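Side-chain contacts in proton-dependent oligopeptide transporter family protein (Xanthomonas campestris, PDB 6EI3), which probably couples the uptake of small peptides to proton movement across the membrane, as a POT-family member of the major facilitator superfamily caught in an auto-inhibited state: residues 2-7 and 126-131; 419-424 and 431-436; 47-52 and 450-455. One frame throughout, in Å; residues are numbered along the deposited sequence.

Contact 1 (2-7 and 126-131); sequences RQIPFI and VDQFDQ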
loop_
_atom_site.group_PDB
_atom_site.type_symbol
_atom_site.label_atom_id
_atom_site.label_comp_id
_atom_site.label_asym_id
_atom_site.label_seq_id
_atom_site.Cartn_x
_atom_site.Cartn_y
_atom_site.Cartn_z
ATOM N N ARG A 2 30.743 -6.772 2.404
ATOM C CA ARG A 2 30.687 -7.986 1.579
ATOM C C ARG A 2 29.360 -8.750 1.633
ATOM O O ARG A 2 29.124 -9.608 0.779
ATOM C CB ARG A 2 31.853 -8.924 1.904
ATOM C CG ARG A 2 33.222 -8.411 1.425
ATOM C CD ARG A 2 33.473 -8.625 -0.064
ATOM N NE ARG A 2 33.736 -10.029 -0.393
ATOM C CZ ARG A 2 34.200 -10.452 -1.565
ATOM N NH1 ARG A 2 34.466 -9.585 -2.536
ATOM N NH2 ARG A 2 34.409 -11.745 -1.775
ATOM N N GLN A 3 28.489 -8.440 2.606
ATOM C CA GLN A 3 27.168 -9.077 2.731
ATOM C C GLN A 3 26.095 -8.341 1.941
ATOM O O GLN A 3 25.065 -8.925 1.682
ATOM C CB GLN A 3 26.734 -9.224 4.205
ATOM C CG GLN A 3 26.583 -7.906 4.958
ATOM C CD GLN A 3 27.844 -7.519 5.708
ATOM O OE1 GLN A 3 28.959 -7.536 5.174
ATOM N NE2 GLN A 3 27.688 -7.110 6.957
ATOM N N ILE A 4 26.312 -7.055 1.601
ATOM C CA ILE A 4 25.346 -6.220 0.875
ATOM C C ILE A 4 24.897 -6.855 -0.501
ATOM O O ILE A 4 23.688 -6.834 -0.766
ATOM C CB ILE A 4 25.860 -4.745 0.752
ATOM C CG1 ILE A 4 25.846 -4.031 2.147
ATOM C CG2 ILE A 4 25.072 -3.924 -0.289
ATOM C CD1 ILE A 4 24.394 -3.900 2.859
ATOM N N PRO A 5 25.768 -7.504 -1.326
ATOM C CA PRO A 5 25.271 -8.087 -2.605
ATOM C C PRO A 5 24.176 -9.151 -2.436
ATOM O O PRO A 5 23.277 -9.249 -3.264
ATOM C CB PRO A 5 26.539 -8.674 -3.241
ATOM C CG PRO A 5 27.665 -7.863 -2.666
ATOM C CD PRO A 5 27.244 -7.614 -1.241
ATOM N N PHE A 6 24.235 -9.930 -1.349
ATOM C CA PHE A 6 23.233 -10.967 -1.046
ATOM C C PHE A 6 21.876 -10.333 -0.762
ATOM O O PHE A 6 20.862 -10.894 -1.149
ATOM C CB PHE A 6 23.683 -11.845 0.131
ATOM C CG PHE A 6 24.963 -12.605 -0.145
ATOM C CD1 PHE A 6 24.936 -13.823 -0.814
ATOM C CD2 PHE A 6 26.192 -12.100 0.261
ATOM C CE1 PHE A 6 26.123 -14.519 -1.082
ATOM C CE2 PHE A 6 27.374 -12.793 -0.005
ATOM C CZ PHE A 6 27.331 -14.001 -0.673
ATOM N N ILE A 7 21.881 -9.135 -0.122
ATOM C CA ILE A 7 20.684 -8.341 0.202
ATOM C C ILE A 7 20.117 -7.743 -1.086
ATOM O O ILE A 7 18.906 -7.757 -1.292
ATOM C CB ILE A 7 21.047 -7.226 1.244
ATOM C CG1 ILE A 7 21.592 -7.824 2.584
ATOM C CG2 ILE A 7 19.891 -6.227 1.482
ATOM C CD1 ILE A 7 20.676 -8.692 3.391
ATOM N N VAL A 126 20.324 -1.723 6.612
ATOM C CA VAL A 126 20.992 -0.623 7.339
ATOM C C VAL A 126 21.904 -1.194 8.468
ATOM O O VAL A 126 23.018 -0.707 8.649
ATOM C CB VAL A 126 19.983 0.443 7.859
ATOM C CG1 VAL A 126 20.691 1.574 8.613
ATOM C CG2 VAL A 126 19.149 1.016 6.721
ATOM N N ASP A 127 21.450 -2.275 9.155
ATOM C CA ASP A 127 22.196 -2.984 10.221
ATOM C C ASP A 127 23.569 -3.475 9.748
ATOM O O ASP A 127 24.442 -3.669 10.572
ATOM C CB ASP A 127 21.411 -4.232 10.701
ATOM C CG ASP A 127 20.169 -3.967 11.529
ATOM O OD1 ASP A 127 19.941 -2.793 11.907
ATOM O OD2 ASP A 127 19.413 -4.936 11.796
ATOM N N GLN A 128 23.744 -3.721 8.440
ATOM C CA GLN A 128 25.003 -4.240 7.894
ATOM C C GLN A 128 26.141 -3.230 7.902
ATOM O O GLN A 128 27.294 -3.631 7.763
ATOM C CB GLN A 128 24.804 -4.834 6.494
ATOM C CG GLN A 128 23.679 -5.888 6.417
ATOM C CD GLN A 128 23.774 -6.913 7.521
ATOM O OE1 GLN A 128 24.811 -7.548 7.713
ATOM N NE2 GLN A 128 22.710 -7.048 8.314
ATOM N N PHE A 129 25.819 -1.931 8.086
ATOM C CA PHE A 129 26.785 -0.825 8.152
ATOM C C PHE A 129 27.108 -0.502 9.609
ATOM O O PHE A 129 26.186 -0.368 10.419
ATOM C CB PHE A 129 26.199 0.434 7.466
ATOM C CG PHE A 129 25.992 0.277 5.981
ATOM C CD1 PHE A 129 24.796 -0.230 5.477
ATOM C CD2 PHE A 129 26.992 0.633 5.081
ATOM C CE1 PHE A 129 24.605 -0.382 4.104
ATOM C CE2 PHE A 129 26.799 0.484 3.702
ATOM C CZ PHE A 129 25.607 -0.026 3.225
ATOM N N ASP A 130 28.402 -0.321 9.944
ATOM C CA ASP A 130 28.777 0.058 11.316
ATOM C C ASP A 130 28.151 1.420 11.674
ATOM O O ASP A 130 27.896 2.216 10.774
ATOM C CB ASP A 130 30.295 0.005 11.548
ATOM C CG ASP A 130 31.111 1.015 10.766
ATOM O OD1 ASP A 130 31.209 2.174 11.222
ATOM O OD2 ASP A 130 31.721 0.624 9.744
ATOM N N GLN A 131 27.821 1.635 12.965
ATOM C CA GLN A 131 27.126 2.812 13.511
ATOM C C GLN A 131 27.712 4.184 13.073
ATOM O O GLN A 131 26.967 5.170 13.051
ATOM C CB GLN A 131 27.041 2.712 15.048
ATOM C CG GLN A 131 25.722 3.206 15.642
ATOM C CD GLN A 131 24.553 2.258 15.487
ATOM O OE1 GLN A 131 24.663 1.040 15.664
ATOM N NE2 GLN A 131 23.382 2.813 15.226
#
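Q128 reaches across to Q3 and I4. In this major facilitator superfamily fold, the contact joins the N-terminal end of helix 4-22 to the loop after the short helix 121-127. From the base of Q128, CB lies 3.8 Å from I4 CD1. CG of Q128 then packs 3.8 Å from Q3 CG, aliphatic carbon against aliphatic carbon. A bend at chi2 (-48°) carries the amide obliquely across the Q3 side chain, and Q128 CD lies 3.9 Å from Q3 CG. At the tip, Q128 OE1 accepts a hydrogen bond from Q3 NE2 at 3.0 Å. The bond is fairly straight, with an N-H...O angle of 160°. The two amide planes stand 64° apart, yet the donor still lies in the carbonyl plane of Q128, on a lone pair. OE1 is gripped twice, because the backbone N of V194 also donates to it. On the other arm, Q128 NE2 donates a hydrogen bond to F124 O, and together these partners fix the rotation of the buried amide. Beside the polar pair, the rest of the contact is apolar. V140 of helix 137-165 touches both I4 and F129. The I4 side chain crosses that of F129 at about a right angle, and I4 CD1 meets the ring obliquely, 3.7 Å from F129 CE1.

Contact 2 (419-424 and 431-436); sequences EFAYSQ and GVVMSF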
loop_
_atom_site.group_PDB
_atom_site.type_symbol
_atom_site.label_atom_id
_atom_site.label_comp_id
_atom_site.label_asym_id
_atom_site.label_seq_id
_atom_site.Cartn_x
_atom_site.Cartn_y
_atom_site.Cartn_z
ATOM N N GLU A 419 8.178 10.907 3.710
ATOM C CA GLU A 419 9.232 11.876 4.011
ATOM C C GLU A 419 8.662 12.984 4.936
ATOM O O GLU A 419 9.320 13.405 5.898
ATOM C CB GLU A 419 9.753 12.488 2.702
ATOM C CG GLU A 419 11.086 13.203 2.846
ATOM C CD GLU A 419 11.722 13.707 1.560
ATOM O OE1 GLU A 419 11.417 13.153 0.477
ATOM O OE2 GLU A 419 12.547 14.647 1.640
ATOM N N PHE A 420 7.424 13.430 4.657
ATOM C CA PHE A 420 6.766 14.443 5.479
ATOM C C PHE A 420 6.557 13.895 6.893
ATOM O O PHE A 420 6.869 14.568 7.864
ATOM C CB PHE A 420 5.416 14.867 4.857
ATOM C CG PHE A 420 4.500 15.567 5.834
ATOM C CD1 PHE A 420 4.657 16.917 6.113
ATOM C CD2 PHE A 420 3.514 14.863 6.512
ATOM C CE1 PHE A 420 3.817 17.561 7.024
ATOM C CE2 PHE A 420 2.689 15.507 7.439
ATOM C CZ PHE A 420 2.855 16.852 7.693
ATOM N N ALA A 421 6.011 12.681 7.011
ATOM C CA ALA A 421 5.737 12.117 8.331
ATOM C C ALA A 421 7.019 11.924 9.155
ATOM O O ALA A 421 7.027 12.255 10.340
ATOM C CB ALA A 421 4.983 10.821 8.193
ATOM N N TYR A 422 8.120 11.496 8.501
ATOM C CA TYR A 422 9.415 11.312 9.159
ATOM C C TYR A 422 9.944 12.632 9.732
ATOM O O TYR A 422 10.407 12.645 10.866
ATOM C CB TYR A 422 10.442 10.697 8.196
ATOM C CG TYR A 422 10.295 9.203 7.967
ATOM C CD1 TYR A 422 9.819 8.365 8.974
ATOM C CD2 TYR A 422 10.718 8.617 6.779
ATOM C CE1 TYR A 422 9.729 6.986 8.788
ATOM C CE2 TYR A 422 10.612 7.241 6.573
ATOM C CZ TYR A 422 10.131 6.428 7.587
ATOM O OH TYR A 422 10.045 5.068 7.399
ATOM N N SER A 423 9.837 13.734 8.963
ATOM C CA SER A 423 10.272 15.074 9.352
ATOM C C SER A 423 9.519 15.626 10.568
ATOM O O SER A 423 10.057 16.475 11.257
ATOM C CB SER A 423 10.118 16.032 8.174
ATOM O OG SER A 423 8.770 16.452 8.026
ATOM N N GLN A 424 8.275 15.174 10.811
ATOM C CA GLN A 424 7.384 15.662 11.889
ATOM C C GLN A 424 7.364 14.783 13.131
ATOM O O GLN A 424 7.075 15.258 14.209
ATOM C CB GLN A 424 5.926 15.814 11.365
ATOM C CG GLN A 424 5.785 16.652 10.092
ATOM C CD GLN A 424 6.166 18.089 10.351
ATOM O OE1 GLN A 424 5.532 18.791 11.141
ATOM N NE2 GLN A 424 7.246 18.534 9.740
ATOM N N GLY A 431 9.521 3.562 13.081
ATOM C CA GLY A 431 8.882 2.265 12.894
ATOM C C GLY A 431 7.373 2.358 12.957
ATOM O O GLY A 431 6.677 1.663 12.213
ATOM N N VAL A 432 6.865 3.226 13.855
ATOM C CA VAL A 432 5.441 3.506 14.056
ATOM C C VAL A 432 4.897 4.231 12.812
ATOM O O VAL A 432 3.800 3.909 12.350
ATOM C CB VAL A 432 5.197 4.327 15.358
ATOM C CG1 VAL A 432 3.712 4.631 15.565
ATOM C CG2 VAL A 432 5.771 3.609 16.577
ATOM N N VAL A 433 5.655 5.232 12.296
ATOM C CA VAL A 433 5.295 5.988 11.089
ATOM C C VAL A 433 5.099 5.014 9.924
ATOM O O VAL A 433 4.087 5.079 9.225
ATOM C CB VAL A 433 6.342 7.075 10.741
ATOM C CG1 VAL A 433 6.115 7.633 9.336
ATOM C CG2 VAL A 433 6.340 8.194 11.775
ATOM N N MET A 434 6.072 4.113 9.740
ATOM C CA MET A 434 6.057 3.117 8.684
ATOM C C MET A 434 4.881 2.140 8.810
ATOM O O MET A 434 4.241 1.842 7.807
ATOM C CB MET A 434 7.403 2.394 8.579
ATOM C CG MET A 434 7.696 1.952 7.182
ATOM S SD MET A 434 7.887 3.378 6.059
ATOM C CE MET A 434 7.093 2.739 4.667
ATOM N N SER A 435 4.576 1.681 10.031
ATOM C CA SER A 435 3.444 0.789 10.267
ATOM C C SER A 435 2.146 1.481 9.836
ATOM O O SER A 435 1.357 0.870 9.123
ATOM C CB SER A 435 3.371 0.373 11.737
ATOM O OG SER A 435 4.478 -0.446 12.080
ATOM N N PHE A 436 1.969 2.772 10.199
ATOM C CA PHE A 436 0.787 3.559 9.837
ATOM C C PHE A 436 0.704 3.791 8.334
ATOM O O PHE A 436 -0.410 3.876 7.809
ATOM C CB PHE A 436 0.760 4.919 10.562
ATOM C CG PHE A 436 0.301 4.986 12.005
ATOM C CD1 PHE A 436 -0.184 3.856 12.657
ATOM C CD2 PHE A 436 0.346 6.191 12.710
ATOM C CE1 PHE A 436 -0.574 3.913 14.000
ATOM C CE2 PHE A 436 -0.059 6.253 14.055
ATOM C CZ PHE A 436 -0.522 5.115 14.688
#
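Helices 419-424 and 431-436 run roughly antiparallel, at 149° between their directions, with their axes 10.0 Å apart at closest approach. A421 and V433 are the facing pair, with CA atoms 6.7 Å apart. A421 points its methyl toward the other helix, and its CB rests 3.6 Å from V433 CG1. That valine branch stands anti to the backbone N (chi1 167°) and serves two neighbours. The second is the Y422 ring, whose CE1 lies 3.7 Å from V433 CG1, in an oblique approach. From there the Y422 side chain extends across to the second helix and carries its hydroxyl to M434. Y422 OH sits only 3.1 Å from M434 SD. This is a close contact, not a hydrogen bond. The sulfur is 5.3 Å from the centroid of the Y422 ring and 64° off its normal, an oblique Met-aromatic contact. I418, one turn before Y422, touches V433 and M434 as well. On helix 281-306, V292 and F296 add apolar cover at A421. S423 and Q424 are held within the segment and by the C-terminal tail. S423 OG donates to F420 O at 2.7 Å, and Q424 NE2 donates to S423 OG at 3.1 Å. Q424 OE1 accepts from V500 N and is also bonded to Y497 OH, while the Y497 and F420 rings meet edge-to-face. Only a short loop separates helix 400-424 from helix 430-456. The pair therefore forms a helical hairpin, a common way of joining consecutive membrane helices in the major facilitator fold.

Contact 3 (47-52 and 450-455); sequences AKHILH and LSNVAV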
loop_
_atom_site.group_PDB
_atom_site.type_symbol
_atom_site.label_atom_id
_atom_site.label_comp_id
_atom_site.label_asym_id
_atom_site.label_seq_id
_atom_site.Cartn_x
_atom_site.Cartn_y
_atom_site.Cartn_z
ATOM N N ALA A 47 -13.145 -10.580 -9.275
ATOM C CA ALA A 47 -11.705 -10.517 -9.539
ATOM C C ALA A 47 -11.079 -9.369 -8.764
ATOM O O ALA A 47 -10.028 -9.570 -8.167
ATOM C CB ALA A 47 -11.419 -10.381 -11.034
ATOM N N LYS A 48 -11.770 -8.196 -8.678
ATOM C CA LYS A 48 -11.283 -7.031 -7.907
ATOM C C LYS A 48 -11.224 -7.401 -6.412
ATOM O O LYS A 48 -10.272 -7.036 -5.724
ATOM C CB LYS A 48 -12.218 -5.830 -8.064
ATOM C CG LYS A 48 -12.175 -5.163 -9.416
ATOM C CD LYS A 48 -13.196 -4.041 -9.436
ATOM C CE LYS A 48 -13.477 -3.581 -10.836
ATOM N NZ LYS A 48 -14.433 -2.440 -10.829
ATOM N N HIS A 49 -12.249 -8.129 -5.930
ATOM C CA HIS A 49 -12.359 -8.534 -4.533
ATOM C C HIS A 49 -11.149 -9.324 -4.112
ATOM O O HIS A 49 -10.572 -9.007 -3.087
ATOM C CB HIS A 49 -13.651 -9.322 -4.264
ATOM C CG HIS A 49 -14.061 -9.245 -2.832
ATOM N ND1 HIS A 49 -14.802 -8.169 -2.345
ATOM C CD2 HIS A 49 -13.726 -10.051 -1.799
ATOM C CE1 HIS A 49 -14.928 -8.385 -1.046
ATOM N NE2 HIS A 49 -14.283 -9.496 -0.670
ATOM N N ILE A 50 -10.724 -10.303 -4.937
ATOM C CA ILE A 50 -9.546 -11.124 -4.681
ATOM C C ILE A 50 -8.238 -10.293 -4.668
ATOM O O ILE A 50 -7.419 -10.448 -3.758
ATOM C CB ILE A 50 -9.494 -12.308 -5.695
ATOM C CG1 ILE A 50 -10.709 -13.243 -5.508
ATOM C CG2 ILE A 50 -8.170 -13.094 -5.567
ATOM C CD1 ILE A 50 -11.087 -14.095 -6.740
ATOM N N LEU A 51 -8.016 -9.470 -5.705
ATOM C CA LEU A 51 -6.804 -8.649 -5.837
ATOM C C LEU A 51 -6.661 -7.686 -4.648
ATOM O O LEU A 51 -5.594 -7.595 -4.034
ATOM C CB LEU A 51 -6.879 -7.878 -7.184
ATOM C CG LEU A 51 -5.692 -6.989 -7.668
ATOM C CD1 LEU A 51 -5.674 -5.611 -6.977
ATOM C CD2 LEU A 51 -4.340 -7.694 -7.593
ATOM N N HIS A 52 -7.736 -6.951 -4.348
ATOM C CA HIS A 52 -7.715 -5.960 -3.289
ATOM C C HIS A 52 -7.681 -6.619 -1.900
ATOM O O HIS A 52 -7.061 -6.048 -1.004
ATOM C CB HIS A 52 -8.857 -4.943 -3.489
ATOM C CG HIS A 52 -8.617 -4.116 -4.715
ATOM N ND1 HIS A 52 -7.656 -3.111 -4.731
ATOM C CD2 HIS A 52 -9.175 -4.201 -5.945
ATOM C CE1 HIS A 52 -7.623 -2.660 -5.974
ATOM N NE2 HIS A 52 -8.542 -3.257 -6.730
ATOM N N LEU A 450 -15.326 -2.144 -0.247
ATOM C CA LEU A 450 -16.620 -1.591 0.178
ATOM C C LEU A 450 -17.449 -1.091 -0.991
ATOM O O LEU A 450 -18.662 -1.286 -0.996
ATOM C CB LEU A 450 -16.457 -0.499 1.244
ATOM C CG LEU A 450 -16.250 -1.000 2.683
ATOM C CD1 LEU A 450 -16.081 0.176 3.655
ATOM C CD2 LEU A 450 -17.406 -1.907 3.147
ATOM N N SER A 451 -16.789 -0.476 -2.000
ATOM C CA SER A 451 -17.469 0.002 -3.213
ATOM C C SER A 451 -18.065 -1.156 -4.040
ATOM O O SER A 451 -19.127 -0.962 -4.626
ATOM C CB SER A 451 -16.553 0.863 -4.072
ATOM O OG SER A 451 -15.616 0.065 -4.780
ATOM N N ASN A 452 -17.387 -2.333 -4.061
ATOM C CA ASN A 452 -17.807 -3.563 -4.749
ATOM C C ASN A 452 -19.109 -4.095 -4.183
ATOM O O ASN A 452 -19.923 -4.637 -4.927
ATOM C CB ASN A 452 -16.744 -4.667 -4.589
ATOM C CG ASN A 452 -15.767 -4.826 -5.727
ATOM O OD1 ASN A 452 -15.940 -4.270 -6.822
ATOM N ND2 ASN A 452 -14.717 -5.613 -5.478
ATOM N N VAL A 453 -19.268 -3.998 -2.854
ATOM C CA VAL A 453 -20.433 -4.482 -2.110
ATOM C C VAL A 453 -21.599 -3.524 -2.376
ATOM O O VAL A 453 -22.693 -3.980 -2.713
ATOM C CB VAL A 453 -20.123 -4.632 -0.592
ATOM C CG1 VAL A 453 -21.399 -4.875 0.216
ATOM C CG2 VAL A 453 -19.113 -5.750 -0.348
ATOM N N ALA A 454 -21.341 -2.202 -2.266
ATOM C CA ALA A 454 -22.322 -1.143 -2.481
ATOM C C ALA A 454 -23.007 -1.230 -3.849
ATOM O O ALA A 454 -24.225 -1.136 -3.894
ATOM C CB ALA A 454 -21.689 0.226 -2.284
ATOM N N VAL A 455 -22.242 -1.450 -4.948
ATOM C CA VAL A 455 -22.813 -1.565 -6.305
ATOM C C VAL A 455 -23.613 -2.864 -6.508
ATOM O O VAL A 455 -24.527 -2.885 -7.332
ATOM C CB VAL A 455 -21.788 -1.358 -7.454
ATOM C CG1 VAL A 455 -21.275 0.075 -7.482
ATOM C CG2 VAL A 455 -20.639 -2.362 -7.386
HETATM O O HOH W 1 -16.585 -3.872 -9.872
#
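The imidazole of H49 meets the amide of N452 at its edge. N452 ND2 lies near the ring plane, 4.0 Å from H49 ND1, and the two planes are 26° apart. They are not hydrogen-bonded to each other. The same amide nitrogen, N452 ND2, comes as close as 3.6 Å to the backbone N of H49, and it rests 3.6 Å from K48 CB. One face of the H52 ring carries L51 CD1, 3.6 Å above the ring plane and over its centre. H52 ND1 and NE2 are hydrogen-bonded to N445 OD1 and S311 OG. The contact pairs helix 40-60 with helix 430-456, consistent with the interface between the two halves of a major facilitator fold. K48 is extended beyond CG, with chi2 at 177°, and crosses N452 obliquely. Its CD passes 3.8 Å from N452 OD1, and its ammonium reaches a bridging water. K48 NZ donates to that water at 2.8 Å. N452 was modelled in two conformers, and in this one the water donates to its OD1 at 3.1 Å. The lysine also packs on L475 of helix 471-495. In the same segment, I50 touches a bound monoacylglycerol.

Overall arrangement
From the N terminus, segment 2-7 opens contact 1 at the start of helix 4-22. Segment 47-52 opens contact 3 on helix 40-60, before contact 1 has closed. Contact 1 closes at 126-131, so the two contacts cross along the chain. Contact 2 follows contact 1 in series. It joins helices 400-424 and 430-456 and is nested inside the long loop that contact 3 closes at 450-455. Contacts 2 and 3 share helix 430-456, but their centres are about 29 Å apart, on opposite sides of the chain's centre. Contact 1 ties early helices together, contact 2 two consecutive late ones, and contact 3 an early helix to a late one.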